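Local coordinates for protein proline dehydrogenase (Bradyrhizobium japonicum USDA 110, PDB 3HAZ) that is a bifunctional flavoenzyme thought to oxidise proline to glutamate in two steps, with FAD serving the first and NAD+ the second, at residues 116-121 with 804-809; 812-817 with 872-877. All blocks are in the same frame, centred on the assembly; numbering follows the deposited sequence.

Contact 1: residues 116-121 with 804-809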
ATOM      1  N   PHE A 116       2.275  25.835  49.634  1.00 20.91           N
ATOM      2  CA  PHE A 116       1.403  25.822  50.802  1.00 21.49           C
ATOM      3  C   PHE A 116       1.333  24.448  51.460  1.00 23.36           C
ATOM      4  O   PHE A 116       1.236  24.349  52.676  1.00 18.22           O
ATOM      5  CB  PHE A 116      -0.014  26.260  50.426  1.00 18.06           C
ATOM      6  CG  PHE A 116      -1.027  26.020  51.510  1.00 21.34           C
ATOM      7  CD1 PHE A 116      -1.087  26.855  52.619  1.00 26.01           C
ATOM      8  CD2 PHE A 116      -1.921  24.957  51.425  1.00 24.76           C
ATOM      9  CE1 PHE A 116      -2.028  26.639  53.627  1.00 27.29           C
ATOM     10  CE2 PHE A 116      -2.866  24.735  52.431  1.00 25.43           C
ATOM     11  CZ  PHE A 116      -2.914  25.576  53.533  1.00 15.62           C
ATOM     12  N   LEU A 117       1.382  23.392  50.651  1.00 17.34           N
ATOM     13  CA  LEU A 117       1.254  22.029  51.168  1.00 16.62           C
ATOM     14  C   LEU A 117       2.421  21.603  52.058  1.00 18.13           C
ATOM     15  O   LEU A 117       2.264  20.733  52.918  1.00 16.93           O
ATOM     16  CB  LEU A 117       1.078  21.029  50.024  1.00 25.34           C
ATOM     17  CG  LEU A 117      -0.154  21.198  49.137  1.00 23.39           C
ATOM     18  CD1 LEU A 117      -0.103  20.204  47.979  1.00 25.03           C
ATOM     19  CD2 LEU A 117      -1.442  21.025  49.942  1.00 19.34           C
ATOM     20  N   VAL A 118       3.596  22.195  51.860  1.00 18.79           N
ATOM     21  CA  VAL A 118       4.709  21.899  52.760  1.00 28.02           C
ATOM     22  C   VAL A 118       5.047  23.076  53.662  1.00 29.21           C
ATOM     23  O   VAL A 118       5.585  22.898  54.749  1.00 30.47           O
ATOM     24  CB  VAL A 118       5.978  21.444  52.005  1.00 35.96           C
ATOM     25  CG1 VAL A 118       5.701  20.167  51.239  1.00 30.44           C
ATOM     26  CG2 VAL A 118       6.496  22.554  51.082  1.00 28.57           C
ATOM     27  N   ASN A 119       4.722  24.277  53.201  1.00 29.27           N
ATOM     28  CA  ASN A 119       5.095  25.498  53.900  1.00 30.75           C
ATOM     29  C   ASN A 119       3.876  26.404  53.994  1.00 28.31           C
ATOM     30  O   ASN A 119       3.673  27.281  53.156  1.00 32.27           O
ATOM     31  CB  ASN A 119       6.250  26.196  53.164  1.00 25.86           C
ATOM     32  CG  ASN A 119       6.796  27.411  53.914  1.00 34.60           C
ATOM     33  OD1 ASN A 119       6.240  27.842  54.927  1.00 30.22           O
ATOM     34  ND2 ASN A 119       7.895  27.967  53.409  1.00 30.18           N
ATOM     35  N   ALA A 120       3.058  26.171  55.014  1.00 27.91           N
ATOM     36  CA  ALA A 120       1.793  26.882  55.167  1.00 34.40           C
ATOM     37  C   ALA A 120       1.953  28.404  55.105  1.00 36.26           C
ATOM     38  O   ALA A 120       1.149  29.094  54.470  1.00 33.88           O
ATOM     39  CB  ALA A 120       1.106  26.466  56.459  1.00 30.79           C
ATOM     40  N   SER A 121       2.997  28.923  55.746  1.00 32.13           N
ATOM     41  CA  SER A 121       3.195  30.371  55.800  1.00 38.49           C
ATOM     42  C   SER A 121       3.488  30.995  54.433  1.00 43.25           C
ATOM     43  O   SER A 121       3.335  32.200  54.254  1.00 39.63           O
ATOM     44  CB  SER A 121       4.274  30.752  56.827  1.00 35.74           C
ATOM     45  OG  SER A 121       5.429  29.941  56.709  1.00 46.70           O
ATOM     46  N   GLU A 804      13.131  29.179  47.403  1.00 29.35           N
ATOM     47  CA  GLU A 804      13.225  29.433  48.839  1.00 28.07           C
ATOM     48  C   GLU A 804      12.018  28.947  49.638  1.00 23.71           C
ATOM     49  O   GLU A 804      12.170  28.491  50.772  1.00 25.58           O
ATOM     50  CB  GLU A 804      13.489  30.917  49.107  1.00 32.63           C
ATOM     51  CG  GLU A 804      12.385  31.836  48.620  1.00 43.07           C
ATOM     52  CD  GLU A 804      12.777  33.297  48.704  1.00 54.03           C
ATOM     53  OE1 GLU A 804      13.878  33.585  49.222  1.00 52.07           O
ATOM     54  OE2 GLU A 804      11.988  34.155  48.248  1.00 53.28           O
ATOM     55  N   ASP A 805      10.825  29.034  49.053  1.00 24.47           N
ATOM     56  CA  ASP A 805       9.608  28.606  49.748  1.00 26.84           C
ATOM     57  C   ASP A 805       9.596  27.124  50.129  1.00 26.71           C
ATOM     58  O   ASP A 805       8.874  26.722  51.036  1.00 25.11           O
ATOM     59  CB  ASP A 805       8.355  28.941  48.934  1.00 31.94           C
ATOM     60  CG  ASP A 805       7.924  30.382  49.098  1.00 38.86           C
ATOM     61  OD1 ASP A 805       8.443  31.066  50.015  1.00 38.54           O
ATOM     62  OD2 ASP A 805       7.066  30.831  48.311  1.00 34.16           O
ATOM     63  N   VAL A 806      10.388  26.305  49.442  1.00 20.75           N
ATOM     64  CA  VAL A 806      10.400  24.882  49.767  1.00 23.87           C
ATOM     65  C   VAL A 806      11.791  24.384  50.163  1.00 24.65           C
ATOM     66  O   VAL A 806      11.993  23.184  50.365  1.00 24.30           O
ATOM     67  CB  VAL A 806       9.825  24.025  48.608  1.00 25.10           C
ATOM     68  CG1 VAL A 806       8.332  24.319  48.411  1.00 22.34           C
ATOM     69  CG2 VAL A 806      10.606  24.264  47.314  1.00 18.01           C
ATOM     70  N   ALA A 807      12.740  25.310  50.292  1.00 23.04           N
ATOM     71  CA  ALA A 807      14.142  24.941  50.481  1.00 18.83           C
ATOM     72  C   ALA A 807      14.369  24.166  51.764  1.00 27.37           C
ATOM     73  O   ALA A 807      15.086  23.174  51.760  1.00 21.83           O
ATOM     74  CB  ALA A 807      15.051  26.183  50.437  1.00 22.71           C
ATOM     75  N   ASP A 808      13.753  24.618  52.858  1.00 22.97           N
ATOM     76  CA  ASP A 808      13.986  24.025  54.173  1.00 32.48           C
ATOM     77  C   ASP A 808      13.519  22.573  54.220  1.00 24.79           C
ATOM     78  O   ASP A 808      14.205  21.698  54.751  1.00 26.18           O
ATOM     79  CB  ASP A 808      13.281  24.838  55.273  1.00 34.80           C
ATOM     80  CG  ASP A 808      13.953  26.186  55.535  1.00 41.79           C
ATOM     81  OD1 ASP A 808      15.183  26.299  55.340  1.00 36.07           O
ATOM     82  OD2 ASP A 808      13.247  27.134  55.938  1.00 41.36           O
ATOM     83  N   ARG A 809      12.336  22.325  53.680  1.00 16.96           N
ATOM     84  CA  ARG A 809      11.788  20.973  53.641  1.00 19.43           C
ATOM     85  C   ARG A 809      12.589  20.091  52.685  1.00 14.76           C
ATOM     86  O   ARG A 809      12.987  18.980  53.031  1.00 21.96           O
ATOM     87  CB  ARG A 809      10.311  21.009  53.235  1.00 21.96           C
ATOM     88  CG  ARG A 809       9.707  19.646  52.908  1.00 23.77           C
ATOM     89  CD  ARG A 809       9.823  18.701  54.092  1.00 28.88           C
ATOM     90  NE  ARG A 809       9.412  19.340  55.343  1.00 31.63           N
ATOM     91  CZ  ARG A 809       8.154  19.601  55.685  1.00 32.75           C
ATOM     92  NH1 ARG A 809       7.891  20.186  56.850  1.00 30.06           N
ATOM     93  NH2 ARG A 809       7.157  19.286  54.867  1.00 23.35           N
TER
HETATM   94  O   HOH W   1       4.840  20.537  56.483  1.00 36.55           O
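Val-118 meets Val-806 and Arg-809 at a surface junction between two enzyme regions: a loop of the DNA-binding-type region of the proline dehydrogenase half, just after helix 106-115, lies on residues 804-809 of helix 804-819 in the aldehyde dehydrogenase half. The branched valine serves two partners. Its CG2 touches CG1 of Val-806 at 3.7 Å, while its CB rests obliquely by the guanidinium of Arg-809, 3.8 Å from NH2. A water in the guanidinium plane accepts from Arg-809 NH2 and donates to Val-118 O; Glu-812 holds NE in a salt bridge. At Asn-119 the contact turns polar. With CG anti to the backbone N (chi1 -174°), ND2 reaches Asp-805 O at 2.9 Å in a nearly straight bond (172°), the acceptor lying in the amide plane. The carboxylate of Asp-805 is engaged separately, by Lys-112. A leucine in place of Asn-119 would probably leave both Asp-805 O and the Ser-121 hydroxyl without this amide as their mate. Asparagine suits the site because its amide donates and accepts at once: Ser-121 OG gives its proton to Asn-119 OD1 at 2.9 Å, in the carbonyl plane, which favours one orientation of the amide.

Contact 2: residues 812-817 with 872-877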
ATOM      1  N   GLU A 812      16.126  19.408  54.173  1.00 24.20           N
ATOM      2  CA  GLU A 812      15.959  18.508  55.306  1.00 26.99           C
ATOM      3  C   GLU A 812      15.642  17.068  54.860  1.00 27.08           C
ATOM      4  O   GLU A 812      16.089  16.096  55.479  1.00 23.16           O
ATOM      5  CB  GLU A 812      14.856  19.051  56.228  1.00 26.92           C
ATOM      6  CG  GLU A 812      14.158  18.010  57.081  1.00 35.84           C
ATOM      7  CD  GLU A 812      12.897  18.553  57.755  1.00 46.38           C
ATOM      8  OE1 GLU A 812      11.861  18.741  57.068  1.00 34.95           O
ATOM      9  OE2 GLU A 812      12.948  18.788  58.980  1.00 48.59           O
ATOM     10  N   MET A 813      14.869  16.924  53.790  1.00 21.80           N
ATOM     11  CA  MET A 813      14.496  15.585  53.326  1.00 23.81           C
ATOM     12  C   MET A 813      15.676  14.887  52.622  1.00 20.35           C
ATOM     13  O   MET A 813      15.915  13.692  52.812  1.00 20.51           O
ATOM     14  CB  MET A 813      13.256  15.634  52.427  1.00 24.62           C
ATOM     15  CG  MET A 813      12.462  14.338  52.432  1.00 28.88           C
ATOM     16  SD  MET A 813      11.106  14.288  51.247  1.00 29.13           S
ATOM     17  CE  MET A 813      10.013  15.551  51.880  1.00 21.23           C
ATOM     18  N   VAL A 814      16.423  15.639  51.826  1.00 17.84           N
ATOM     19  CA  VAL A 814      17.636  15.098  51.203  1.00 18.32           C
ATOM     20  C   VAL A 814      18.643  14.653  52.275  1.00 24.77           C
ATOM     21  O   VAL A 814      19.208  13.559  52.196  1.00 21.67           O
ATOM     22  CB  VAL A 814      18.272  16.111  50.233  1.00 18.71           C
ATOM     23  CG1 VAL A 814      19.670  15.650  49.799  1.00 20.09           C
ATOM     24  CG2 VAL A 814      17.354  16.323  49.012  1.00 15.71           C
ATOM     25  N   ALA A 815      18.837  15.485  53.295  1.00 16.78           N
ATOM     26  CA  ALA A 815      19.774  15.158  54.365  1.00 20.31           C
ATOM     27  C   ALA A 815      19.349  13.911  55.140  1.00 25.21           C
ATOM     28  O   ALA A 815      20.171  13.038  55.429  1.00 26.94           O
ATOM     29  CB  ALA A 815      19.957  16.361  55.322  1.00 21.07           C
ATOM     30  N   GLY A 816      18.065  13.836  55.474  1.00 22.89           N
ATOM     31  CA  GLY A 816      17.524  12.694  56.190  1.00 23.90           C
ATOM     32  C   GLY A 816      17.609  11.430  55.363  1.00 22.28           C
ATOM     33  O   GLY A 816      17.887  10.349  55.876  1.00 25.42           O
ATOM     34  N   ALA A 817      17.358  11.567  54.069  1.00 17.56           N
ATOM     35  CA  ALA A 817      17.485  10.439  53.156  1.00 18.93           C
ATOM     36  C   ALA A 817      18.942   9.988  53.033  1.00 26.95           C
ATOM     37  O   ALA A 817      19.234   8.788  53.020  1.00 27.92           O
ATOM     38  CB  ALA A 817      16.907  10.796  51.786  1.00 17.18           C
ATOM     39  N   PRO A 872      28.300  10.840  52.093  1.00 34.27           N
ATOM     40  CA  PRO A 872      27.558  11.965  51.520  1.00 32.62           C
ATOM     41  C   PRO A 872      27.706  13.232  52.365  1.00 29.99           C
ATOM     42  O   PRO A 872      27.674  13.195  53.597  1.00 26.14           O
ATOM     43  CB  PRO A 872      26.106  11.469  51.536  1.00 30.04           C
ATOM     44  CG  PRO A 872      26.234   9.980  51.432  1.00 27.87           C
ATOM     45  CD  PRO A 872      27.453   9.643  52.250  1.00 28.68           C
ATOM     46  N   HIS A 873      27.901  14.353  51.688  1.00 34.37           N
ATOM     47  CA  HIS A 873      27.982  15.638  52.351  1.00 33.07           C
ATOM     48  C   HIS A 873      27.048  16.596  51.636  1.00 24.46           C
ATOM     49  O   HIS A 873      26.910  16.541  50.417  1.00 27.00           O
ATOM     50  CB  HIS A 873      29.414  16.183  52.312  1.00 30.52           C
ATOM     51  CG  HIS A 873      30.316  15.608  53.361  1.00 31.26           C
ATOM     52  ND1 HIS A 873      30.823  14.328  53.290  1.00 32.39           N
ATOM     53  CD2 HIS A 873      30.821  16.148  54.496  1.00 29.81           C
ATOM     54  CE1 HIS A 873      31.590  14.099  54.340  1.00 35.75           C
ATOM     55  NE2 HIS A 873      31.604  15.187  55.089  1.00 32.85           N
ATOM     56  N   ILE A 874      26.404  17.473  52.396  1.00 24.86           N
ATOM     57  CA  ILE A 874      25.582  18.505  51.800  1.00 24.62           C
ATOM     58  C   ILE A 874      26.001  19.856  52.347  1.00 28.37           C
ATOM     59  O   ILE A 874      25.955  20.089  53.557  1.00 23.49           O
ATOM     60  CB  ILE A 874      24.087  18.288  52.094  1.00 23.73           C
ATOM     61  CG1 ILE A 874      23.647  16.902  51.610  1.00 26.90           C
ATOM     62  CG2 ILE A 874      23.267  19.388  51.435  1.00 15.23           C
ATOM     63  CD1 ILE A 874      22.321  16.439  52.194  1.00 27.45           C
ATOM     64  N   PHE A 875      26.419  20.740  51.449  1.00 25.32           N
ATOM     65  CA  PHE A 875      26.735  22.110  51.818  1.00 29.86           C
ATOM     66  C   PHE A 875      25.768  23.037  51.110  1.00 33.13           C
ATOM     67  O   PHE A 875      25.348  22.770  49.980  1.00 23.82           O
ATOM     68  CB  PHE A 875      28.168  22.479  51.416  1.00 26.43           C
ATOM     69  CG  PHE A 875      29.218  21.711  52.152  1.00 24.56           C
ATOM     70  CD1 PHE A 875      29.836  20.620  51.561  1.00 24.32           C
ATOM     71  CD2 PHE A 875      29.590  22.077  53.435  1.00 28.63           C
ATOM     72  CE1 PHE A 875      30.801  19.908  52.244  1.00 32.02           C
ATOM     73  CE2 PHE A 875      30.555  21.371  54.117  1.00 29.33           C
ATOM     74  CZ  PHE A 875      31.164  20.288  53.521  1.00 33.72           C
ATOM     75  N   GLU A 876      25.416  24.127  51.778  1.00 28.88           N
ATOM     76  CA  GLU A 876      24.642  25.177  51.135  1.00 27.70           C
ATOM     77  C   GLU A 876      25.543  26.380  50.901  1.00 27.23           C
ATOM     78  O   GLU A 876      26.215  26.860  51.815  1.00 28.38           O
ATOM     79  CB  GLU A 876      23.414  25.571  51.971  1.00 26.60           C
ATOM     80  CG  GLU A 876      22.691  26.807  51.438  1.00 30.27           C
ATOM     81  CD  GLU A 876      21.340  27.044  52.097  1.00 34.51           C
ATOM     82  OE1 GLU A 876      20.931  26.232  52.953  1.00 31.42           O
ATOM     83  OE2 GLU A 876      20.680  28.041  51.747  1.00 33.50           O
ATOM     84  N   LEU A 877      25.559  26.843  49.661  1.00 29.39           N
ATOM     85  CA  LEU A 877      26.347  27.990  49.255  1.00 30.72           C
ATOM     86  C   LEU A 877      25.480  29.233  49.318  1.00 35.11           C
ATOM     87  O   LEU A 877      24.266  29.160  49.121  1.00 30.67           O
ATOM     88  CB  LEU A 877      26.801  27.802  47.804  1.00 23.35           C
ATOM     89  CG  LEU A 877      28.065  27.020  47.442  1.00 35.52           C
ATOM     90  CD1 LEU A 877      28.452  26.008  48.519  1.00 36.04           C
ATOM     91  CD2 LEU A 877      27.900  26.359  46.050  1.00 22.60           C
TER
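The carboxylate of Glu-876, two residues along the strand from the Ile-874 that touches Val-814 and Ala-815, is held by several groups: OE1 by a hydrogen bond from His-859 and a long, weak ion pair with Arg-857, OE2 by a salt bridge to Arg-896. Next to this polar cluster the contact itself is wholly apolar. It is helix-on-sheet packing in the aldehyde dehydrogenase region, where helix 804-819 lies against strand 873-876 of a mixed seven-stranded sheet. Ile-874 points toward the helix, and its CD1 does all the close touching. CG1 stands anti to the carbonyl carbon (chi1 -56°) and the chain is extended beyond it, which carries CD1 up to the helix surface. There the methyl comes within 3.6 Å of Ala-815 CA and 3.9 Å of Ala-815 CB. Alanine suits this position because its short side chain lets the isoleucine approach the helix backbone, the CA atoms of Ala-815 and Ile-874 being 7.2 Å apart. On the neighbouring residue CG1 of Val-814, anti to the backbone N (chi1 169°), meets the same CD1 at 3.7 Å, the two side chains crossing obliquely. Val-814 also packs on Val-782 of helix 775-787. His-873 and Phe-875 instead touch helix 839-855, so the strand is buried between helices. No hydrogen bond joins the two segments; the helix makes its own, such as Gly-816 N to Glu-812 O, and Ile-874 bonds through its backbone to strand 857-861. The contact therefore depends on close fit and burial of hydrocarbon rather than on directional bonds.

How the contacts relate
From the N terminus, the chain leaves helix 106-115 and forms residues 116-121, then runs through the proline dehydrogenase barrel and into the aldehyde dehydrogenase region before 804-809 closes the very long loop of contact 1. Contact 2 opens just afterwards, at 812-817 on the same helix, and closes a much shorter loop when strand 873-876 arrives. The two are thus in series, neither nesting nor crossing, with centres about 16 Å apart. Contact 1 ties the two halves of the enzyme together, whereas contact 2 seats helix 804-819 on its own sheet. Arg-896, already paired with Glu-876 of contact 2, also forms a salt bridge with Asp-808 of 804-809, an indirect link between the two.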